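Local structure of probable dipeptidase (3B40) at residues Ser164-Asn169 with Ser174-Pro179; Phe289-Leu294 with Pro303-Ile308; Thr309-Pro312 with Glu318-Ser321. The protein probably hydrolyses dipeptides as a metal-dependent peptidase of the membrane dipeptidase family, which is built on a TIM-barrel fold. The protein carries 11 engineered substitutions. All blocks are in the same frame, centred on the assembly; numbering follows the deposited sequence.

Contact 1 of 3, residues Ser164-Asn169 with Ser174-Pro179; sequences SYVGNN and SSRPLP. Engineered in segment 164-169: S164 (natural residue Asn).
S174 meets Y165 and G167 inside a loop that follows strand 160-162 of the TIM-barrel sheet and doubles back on itself before helix 193-205. S174 heads an ST turn: its OG, anti to the backbone N (chi1 171°), accepts from R176 N at 2.9 Å and donates to Y165 O at 2.7 Å, lying in the plane of that carbonyl. From the 164-169 side G167 N bonds R176 O at 3.0 Å. Packing is tightest at V166, where CG1 presses on L178 CG at 3.3 Å, closer than usual van der Waals contact. Its second methyl, CG2, sits over the centre of one guanidinium face of R176, whose NH1 bonds Q213. The solvent side is looser: P177 only skirts the amide of N168, and a water donates to both N168 OD1 and S174 O, while N168 ND2 turns to S184 O. N168 OD1 thus takes two hydrogens, the second from S174 N at 3.0 Å along a nearly straight N-H (173°).

Contact 2 of 3, residues Phe289-Leu294 with Pro303-Ile308; sequences FDLPPL and PGDPII
L291 reaches across to D305 and I307 with one isobutyl group, and the contact is van der Waals packing of a leucine on an isoleucine methyl and an aspartate side chain. It lies within the long connection between helix 276-288 and helix 313-328. L291 CD2 does most of the touching. It meets I307 CG2 at 3.7 Å, methyl against methyl, and rests beside D305 CB at 4.0 Å. With CG beside the backbone N (chi1 -58°) and chi2 extended, the leucine places both methyls against D305, CD2 also reaching I307. CD1 comes to 4.2 Å from D305 OD2, a loose van der Waals approach.

No hydrogen bond joins the two segments; the polar groups are used locally or elsewhere. I308 N bonds D305 O at 3.0 Å, which belongs to the start of the 3-10 segment 306-308. The carboxylate of D305 forms a salt bridge through OD1 to R286 NH2, which probably stabilises its negative charge beside the leucine methyls. R286 also bonds P292 O through NE, tying both segments to the same helix.

D290, at positive phi, is the C-prime residue of the Schellman motif that ends helix 276-288, and L291 follows directly. Its side chain then packs on R286 of that helix and on W311, in the loop that leads into helix 313-328.

Contact 3 of 3, residues Thr309-Pro312 with Glu318-Ser321; sequences TIWP and EYAS. With MG (magnesium ion), chain D.
W311 sends the edge of its six-membered ring into Y319, an offset edge-to-face aromatic pair with centroids 5.3 Å apart and planes at 90°. The tyrosine side chain can be followed outward from the helix. Its CB lies at the indole edge, 3.5 Å from W311 CZ3 and near the indole plane. CG, in that plane, sits 3.6 Å from the same W311 CZ3, with CH2 a little farther off. CD2 also has CZ3 as its nearer indole neighbour, whereas CD1 is 4.2 Å from W311 CH2 and packs more closely on CD2 of F289, whose ring meets the tyrosine edge-to-face. Farther out, the ring leaves the indole: CE2 packs against P303 CB, and the OH at the tip touches L291 CD1. Because Y319 CG is anti to the backbone N (chi1 175°), the ring swings off the helix to present one face to the tryptophan, and W311 CH2 stands 3.8 Å above that face, toward its rim. No hydrogen bond crosses between the segments, so the pair is held by aromatic and apolar packing, with R315 adding a cation-pi contact to W311.

E318, the residue before Y319, points its carboxylate elsewhere: its OE2 binds a magnesium ion at 2.3 Å, and OE1 stands farther from the ion at 2.7 Å, at most a weak ligand.

W311 precedes P312, the N-cap residue of helix 313-328, so the contact folds the entry of that helix back on its own second turn. Y319 also packs on L285 and R286 of helix 276-288, joining the two helices.

Overall arrangement
Contact 1 lies about 14 Å from the chain centre, in a loop following a barrel strand, yet is only partly buried; contacts 2 and 3, about 26 Å out, are both buried. Contact 1 is polar, with valine packing beside the hydrogen bonds and a bridging water. The outer two are small, without hydrogen bonds between their segments: a leucine on an isoleucine methyl and the side chain of a salt-bridged aspartate in contact 2, an aromatic pair in contact 3. Their centres are about 10 Å apart, and they share the region between helices 276-288 and 313-328. P179, ending contact 1, packs on P303, D305 and T309, linking the inner loop to both outer contacts.

Contact 1 of 3, residues Ser164-Asn169 with Ser174-Pro179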
loop_
_atom_site.group_PDB
_atom_site.type_symbol
_atom_site.label_atom_id
_atom_site.label_comp_id
_atom_site.label_asym_id
_atom_site.label_seq_id
_atom_site.Cartn_x
_atom_site.Cartn_y
_atom_site.Cartn_z
ATOM N N SER A 164 3.703 -7.605 6.043
ATOM C CA SER A 164 3.472 -8.471 4.895
ATOM C C SER A 164 3.530 -7.794 3.572
ATOM O O SER A 164 3.319 -6.599 3.470
ATOM C CB SER A 164 2.116 -9.174 4.997
ATOM O OG SER A 164 2.030 -9.963 6.164
ATOM N N TYR A 165 3.851 -8.592 2.563
ATOM C CA TYR A 165 3.535 -8.313 1.181
ATOM C C TYR A 165 2.851 -9.583 0.627
ATOM O O TYR A 165 2.246 -10.362 1.389
ATOM C CB TYR A 165 4.816 -7.929 0.420
ATOM C CG TYR A 165 4.622 -7.368 -0.971
ATOM C CD1 TYR A 165 3.968 -6.137 -1.190
ATOM C CD2 TYR A 165 5.114 -8.059 -2.076
ATOM C CE1 TYR A 165 3.803 -5.617 -2.513
ATOM C CE2 TYR A 165 4.934 -7.576 -3.369
ATOM C CZ TYR A 165 4.292 -6.348 -3.586
ATOM O OH TYR A 165 4.164 -5.883 -4.880
ATOM N N VAL A 166 2.891 -9.763 -0.683
ATOM C CA VAL A 166 2.608 -11.064 -1.324
ATOM C C VAL A 166 3.643 -12.108 -0.834
ATOM O O VAL A 166 4.838 -11.803 -0.724
ATOM C CB VAL A 166 2.647 -10.907 -2.880
ATOM C CG1 VAL A 166 2.419 -12.232 -3.564
ATOM C CG2 VAL A 166 1.567 -9.934 -3.352
ATOM N N GLY A 167 3.190 -13.320 -0.507
ATOM C CA GLY A 167 4.080 -14.372 -0.019
ATOM C C GLY A 167 4.077 -14.416 1.504
ATOM O O GLY A 167 4.079 -13.379 2.153
ATOM N N ASN A 168 4.018 -15.610 2.083
ATOM C CA ASN A 168 4.153 -15.748 3.532
ATOM C C ASN A 168 5.563 -15.368 3.916
ATOM O O ASN A 168 6.473 -15.454 3.092
ATOM C CB ASN A 168 3.912 -17.198 3.977
ATOM C CG ASN A 168 2.455 -17.640 3.846
ATOM O OD1 ASN A 168 1.537 -16.824 3.869
ATOM N ND2 ASN A 168 2.235 -18.956 3.753
ATOM N N ASN A 169 5.770 -14.959 5.164
ATOM C CA ASN A 169 7.139 -14.868 5.672
ATOM C C ASN A 169 7.168 -15.400 7.105
ATOM O O ASN A 169 6.118 -15.812 7.636
ATOM C CB ASN A 169 7.686 -13.415 5.571
ATOM C CG ASN A 169 6.937 -12.454 6.450
ATOM O OD1 ASN A 169 6.906 -12.609 7.695
ATOM N ND2 ASN A 169 6.329 -11.440 5.833
ATOM N N SER A 174 0.598 -14.181 4.893
ATOM C CA SER A 174 0.085 -13.184 3.982
ATOM C C SER A 174 -1.374 -13.510 3.621
ATOM O O SER A 174 -1.801 -14.654 3.720
ATOM C CB SER A 174 0.969 -13.116 2.735
ATOM O OG SER A 174 0.386 -12.291 1.729
ATOM N N SER A 175 -2.132 -12.509 3.204
ATOM C CA SER A 175 -3.448 -12.767 2.621
ATOM C C SER A 175 -3.303 -13.388 1.219
ATOM O O SER A 175 -4.260 -13.939 0.661
ATOM C CB SER A 175 -4.267 -11.479 2.574
ATOM O OG SER A 175 -3.690 -10.480 1.709
ATOM N N ARG A 176 -2.096 -13.298 0.653
ATOM C CA ARG A 176 -1.836 -13.804 -0.704
ATOM C C ARG A 176 -0.625 -14.705 -0.689
ATOM O O ARG A 176 0.463 -14.287 -1.133
ATOM C CB ARG A 176 -1.632 -12.639 -1.676
ATOM C CG ARG A 176 -2.947 -11.937 -2.044
ATOM C CD ARG A 176 -2.691 -10.860 -3.090
ATOM N NE ARG A 176 -1.969 -9.712 -2.527
ATOM C CZ ARG A 176 -1.676 -8.601 -3.206
ATOM N NH1 ARG A 176 -1.019 -7.602 -2.604
ATOM N NH2 ARG A 176 -2.033 -8.492 -4.491
ATOM N N PRO A 177 -0.795 -15.933 -0.161
ATOM C CA PRO A 177 0.286 -16.916 -0.231
ATOM C C PRO A 177 0.609 -17.212 -1.702
ATOM O O PRO A 177 -0.310 -17.317 -2.548
ATOM C CB PRO A 177 -0.282 -18.178 0.490
ATOM C CG PRO A 177 -1.738 -17.959 0.685
ATOM C CD PRO A 177 -2.033 -16.471 0.462
ATOM N N LEU A 178 1.897 -17.281 -2.018
ATOM C CA LEU A 178 2.284 -17.627 -3.386
ATOM C C LEU A 178 2.731 -19.070 -3.567
ATOM O O LEU A 178 3.727 -19.502 -2.955
ATOM C CB LEU A 178 3.439 -16.772 -3.866
ATOM C CG LEU A 178 3.224 -15.321 -4.238
ATOM C CD1 LEU A 178 4.473 -14.904 -5.044
ATOM C CD2 LEU A 178 1.927 -15.160 -5.040
ATOM N N PRO A 179 2.067 -19.786 -4.487
ATOM C CA PRO A 179 2.444 -21.168 -4.766
ATOM C C PRO A 179 3.842 -21.281 -5.389
ATOM O O PRO A 179 4.510 -22.287 -5.203
ATOM C CB PRO A 179 1.365 -21.640 -5.729
ATOM C CG PRO A 179 0.863 -20.421 -6.388
ATOM C CD PRO A 179 0.948 -19.334 -5.332
HETATM O O HOH W 1 -1.320 -17.369 4.349
#

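Contact 2 of 3, residues Phe289-Leu294 with Pro303-Ile308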
loop_
_atom_site.group_PDB
_atom_site.type_symbol
_atom_site.label_atom_id
_atom_site.label_comp_id
_atom_site.label_asym_id
_atom_site.label_seq_id
_atom_site.Cartn_x
_atom_site.Cartn_y
_atom_site.Cartn_z
ATOM N N PHE A 289 -3.564 -24.766 -19.178
ATOM C CA PHE A 289 -2.545 -25.145 -18.192
ATOM C C PHE A 289 -3.082 -26.147 -17.169
ATOM O O PHE A 289 -2.501 -26.319 -16.109
ATOM C CB PHE A 289 -1.978 -23.908 -17.484
ATOM C CG PHE A 289 -1.051 -23.108 -18.338
ATOM C CD1 PHE A 289 0.332 -23.307 -18.259
ATOM C CD2 PHE A 289 -1.549 -22.192 -19.251
ATOM C CE1 PHE A 289 1.201 -22.573 -19.058
ATOM C CE2 PHE A 289 -0.690 -21.455 -20.049
ATOM C CZ PHE A 289 0.688 -21.655 -19.952
ATOM N N ASP A 290 -4.191 -26.797 -17.500
ATOM C CA ASP A 290 -4.762 -27.882 -16.693
ATOM C C ASP A 290 -5.271 -27.428 -15.312
ATOM O O ASP A 290 -5.280 -28.205 -14.351
ATOM C CB ASP A 290 -3.761 -29.037 -16.557
ATOM C CG ASP A 290 -3.518 -29.774 -17.874
ATOM O OD1 ASP A 290 -4.492 -30.066 -18.609
ATOM O OD2 ASP A 290 -2.335 -30.063 -18.169
ATOM N N LEU A 291 -5.745 -26.190 -15.237
ATOM C CA LEU A 291 -6.370 -25.684 -14.042
ATOM C C LEU A 291 -7.854 -25.548 -14.299
ATOM O O LEU A 291 -8.253 -25.203 -15.426
ATOM C CB LEU A 291 -5.779 -24.317 -13.686
ATOM C CG LEU A 291 -4.278 -24.216 -13.456
ATOM C CD1 LEU A 291 -3.865 -22.749 -13.477
ATOM C CD2 LEU A 291 -3.870 -24.890 -12.131
ATOM N N PRO A 292 -8.686 -25.787 -13.256
ATOM C CA PRO A 292 -10.136 -25.824 -13.414
ATOM C C PRO A 292 -10.678 -24.407 -13.502
ATOM O O PRO A 292 -9.942 -23.459 -13.211
ATOM C CB PRO A 292 -10.606 -26.485 -12.118
ATOM C CG PRO A 292 -9.580 -26.075 -11.107
ATOM C CD PRO A 292 -8.286 -26.021 -11.847
ATOM N N PRO A 293 -11.944 -24.246 -13.929
ATOM C CA PRO A 293 -12.459 -22.878 -14.095
ATOM C C PRO A 293 -12.464 -22.106 -12.773
ATOM O O PRO A 293 -12.670 -22.691 -11.710
ATOM C CB PRO A 293 -13.894 -23.108 -14.598
ATOM C CG PRO A 293 -13.849 -24.442 -15.235
ATOM C CD PRO A 293 -12.949 -25.248 -14.332
ATOM N N LEU A 294 -12.226 -20.801 -12.856
ATOM C CA LEU A 294 -12.182 -19.940 -11.679
ATOM C C LEU A 294 -13.420 -20.040 -10.792
ATOM O O LEU A 294 -14.530 -20.129 -11.287
ATOM C CB LEU A 294 -11.983 -18.478 -12.113
ATOM C CG LEU A 294 -10.589 -18.058 -12.571
ATOM C CD1 LEU A 294 -10.673 -16.733 -13.293
ATOM C CD2 LEU A 294 -9.611 -17.975 -11.378
ATOM N N PRO A 303 -1.316 -15.619 -9.969
ATOM C CA PRO A 303 -1.168 -17.075 -10.057
ATOM C C PRO A 303 -1.154 -17.753 -8.684
ATOM O O PRO A 303 -0.084 -18.055 -8.167
ATOM C CB PRO A 303 0.178 -17.245 -10.772
ATOM C CG PRO A 303 0.896 -15.956 -10.530
ATOM C CD PRO A 303 -0.140 -14.911 -10.506
ATOM N N GLY A 304 -2.333 -18.009 -8.126
ATOM C CA GLY A 304 -2.455 -18.446 -6.718
ATOM C C GLY A 304 -2.770 -19.922 -6.491
ATOM O O GLY A 304 -2.727 -20.423 -5.358
ATOM N N ASP A 305 -3.085 -20.643 -7.551
ATOM C CA ASP A 305 -3.458 -22.068 -7.418
ATOM C C ASP A 305 -2.347 -22.859 -6.759
ATOM O O ASP A 305 -1.187 -22.784 -7.189
ATOM C CB ASP A 305 -3.791 -22.685 -8.767
ATOM C CG ASP A 305 -4.955 -22.005 -9.433
ATOM O OD1 ASP A 305 -6.036 -22.626 -9.491
ATOM O OD2 ASP A 305 -4.794 -20.848 -9.903
ATOM N N PRO A 306 -2.674 -23.553 -5.662
ATOM C CA PRO A 306 -1.726 -24.330 -4.851
ATOM C C PRO A 306 -0.867 -25.313 -5.644
ATOM O O PRO A 306 0.330 -25.406 -5.395
ATOM C CB PRO A 306 -2.643 -25.039 -3.845
ATOM C CG PRO A 306 -3.732 -24.049 -3.646
ATOM C CD PRO A 306 -4.012 -23.546 -5.038
ATOM N N ILE A 307 -1.477 -26.028 -6.583
ATOM C CA ILE A 307 -0.751 -27.006 -7.421
ATOM C C ILE A 307 0.398 -26.363 -8.210
ATOM O O ILE A 307 1.344 -27.049 -8.577
ATOM C CB ILE A 307 -1.727 -27.751 -8.390
ATOM C CG1 ILE A 307 -1.082 -28.993 -9.032
ATOM C CG2 ILE A 307 -2.236 -26.806 -9.462
ATOM C CD1 ILE A 307 -0.733 -30.057 -8.098
ATOM N N ILE A 308 0.341 -25.042 -8.425
ATOM C CA ILE A 308 1.395 -24.335 -9.200
ATOM C C ILE A 308 2.781 -24.572 -8.551
ATOM O O ILE A 308 3.818 -24.489 -9.210
ATOM C CB ILE A 308 1.036 -22.821 -9.395
ATOM C CG1 ILE A 308 -0.186 -22.673 -10.332
ATOM C CG2 ILE A 308 2.247 -22.027 -9.890
ATOM C CD1 ILE A 308 -0.773 -21.262 -10.438
#

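Contact 3 of 3, residues Thr309-Pro312 with Glu318-Ser321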
loop_
_atom_site.group_PDB
_atom_site.type_symbol
_atom_site.label_atom_id
_atom_site.label_comp_id
_atom_site.label_asym_id
_atom_site.label_seq_id
_atom_site.Cartn_x
_atom_site.Cartn_y
_atom_site.Cartn_z
ATOM N N THR A 309 2.819 -24.952 -7.277
ATOM C CA THR A 309 4.128 -25.202 -6.647
ATOM C C THR A 309 4.963 -26.319 -7.330
ATOM O O THR A 309 6.204 -26.304 -7.252
ATOM C CB THR A 309 4.022 -25.516 -5.128
ATOM O OG1 THR A 309 5.346 -25.506 -4.549
ATOM C CG2 THR A 309 3.365 -26.887 -4.880
ATOM N N ILE A 310 4.291 -27.258 -8.002
ATOM C CA ILE A 310 5.000 -28.370 -8.700
ATOM C C ILE A 310 5.434 -28.063 -10.143
ATOM O O ILE A 310 6.195 -28.839 -10.738
ATOM C CB ILE A 310 4.218 -29.731 -8.667
ATOM C CG1 ILE A 310 2.981 -29.684 -9.586
ATOM C CG2 ILE A 310 3.768 -30.044 -7.245
ATOM C CD1 ILE A 310 2.452 -31.068 -10.014
ATOM N N TRP A 311 4.988 -26.933 -10.688
ATOM C CA TRP A 311 5.360 -26.506 -12.039
ATOM C C TRP A 311 6.850 -26.157 -12.222
ATOM O O TRP A 311 7.463 -25.494 -11.369
ATOM C CB TRP A 311 4.559 -25.264 -12.435
ATOM C CG TRP A 311 3.106 -25.491 -12.685
ATOM C CD1 TRP A 311 2.395 -26.631 -12.442
ATOM C CD2 TRP A 311 2.173 -24.541 -13.218
ATOM N NE1 TRP A 311 1.080 -26.450 -12.797
ATOM C CE2 TRP A 311 0.922 -25.186 -13.297
ATOM C CE3 TRP A 311 2.282 -23.213 -13.665
ATOM C CZ2 TRP A 311 -0.222 -24.539 -13.777
ATOM C CZ3 TRP A 311 1.151 -22.580 -14.157
ATOM C CH2 TRP A 311 -0.077 -23.234 -14.205
ATOM N N PRO A 312 7.426 -26.535 -13.377
ATOM C CA PRO A 312 8.774 -26.009 -13.673
ATOM C C PRO A 312 8.745 -24.481 -13.825
ATOM O O PRO A 312 7.706 -23.921 -14.141
ATOM C CB PRO A 312 9.149 -26.684 -15.007
ATOM C CG PRO A 312 8.196 -27.893 -15.148
ATOM C CD PRO A 312 6.913 -27.437 -14.428
ATOM N N GLU A 318 5.464 -18.711 -18.273
ATOM C CA GLU A 318 4.509 -18.617 -19.373
ATOM C C GLU A 318 3.094 -18.278 -18.922
ATOM O O GLU A 318 2.419 -17.419 -19.499
ATOM C CB GLU A 318 4.483 -19.925 -20.148
ATOM C CG GLU A 318 5.363 -19.919 -21.372
ATOM C CD GLU A 318 5.063 -21.079 -22.275
ATOM O OE1 GLU A 318 6.015 -21.821 -22.639
ATOM O OE2 GLU A 318 3.868 -21.268 -22.615
ATOM N N TYR A 319 2.643 -18.981 -17.893
ATOM C CA TYR A 319 1.315 -18.778 -17.351
ATOM C C TYR A 319 1.151 -17.392 -16.698
ATOM O O TYR A 319 0.241 -16.640 -17.080
ATOM C CB TYR A 319 0.980 -19.904 -16.358
ATOM C CG TYR A 319 -0.325 -19.685 -15.671
ATOM C CD1 TYR A 319 -1.523 -19.933 -16.323
ATOM C CD2 TYR A 319 -0.364 -19.227 -14.349
ATOM C CE1 TYR A 319 -2.748 -19.706 -15.681
ATOM C CE2 TYR A 319 -1.558 -19.002 -13.712
ATOM C CZ TYR A 319 -2.752 -19.251 -14.365
ATOM O OH TYR A 319 -3.940 -19.021 -13.706
ATOM N N ALA A 320 2.006 -17.088 -15.709
ATOM C CA ALA A 320 2.071 -15.752 -15.064
ATOM C C ALA A 320 2.092 -14.614 -16.095
ATOM O O ALA A 320 1.267 -13.696 -16.042
ATOM C CB ALA A 320 3.309 -15.658 -14.111
ATOM N N SER A 321 3.022 -14.681 -17.055
ATOM C CA SER A 321 3.098 -13.627 -18.101
ATOM C C SER A 321 1.782 -13.474 -18.824
ATOM O O SER A 321 1.258 -12.363 -18.929
ATOM C CB SER A 321 4.214 -13.886 -19.096
ATOM O OG SER A 321 5.442 -14.022 -18.397
HETATM MG MG MG D . 4.143 -22.675 -24.436
#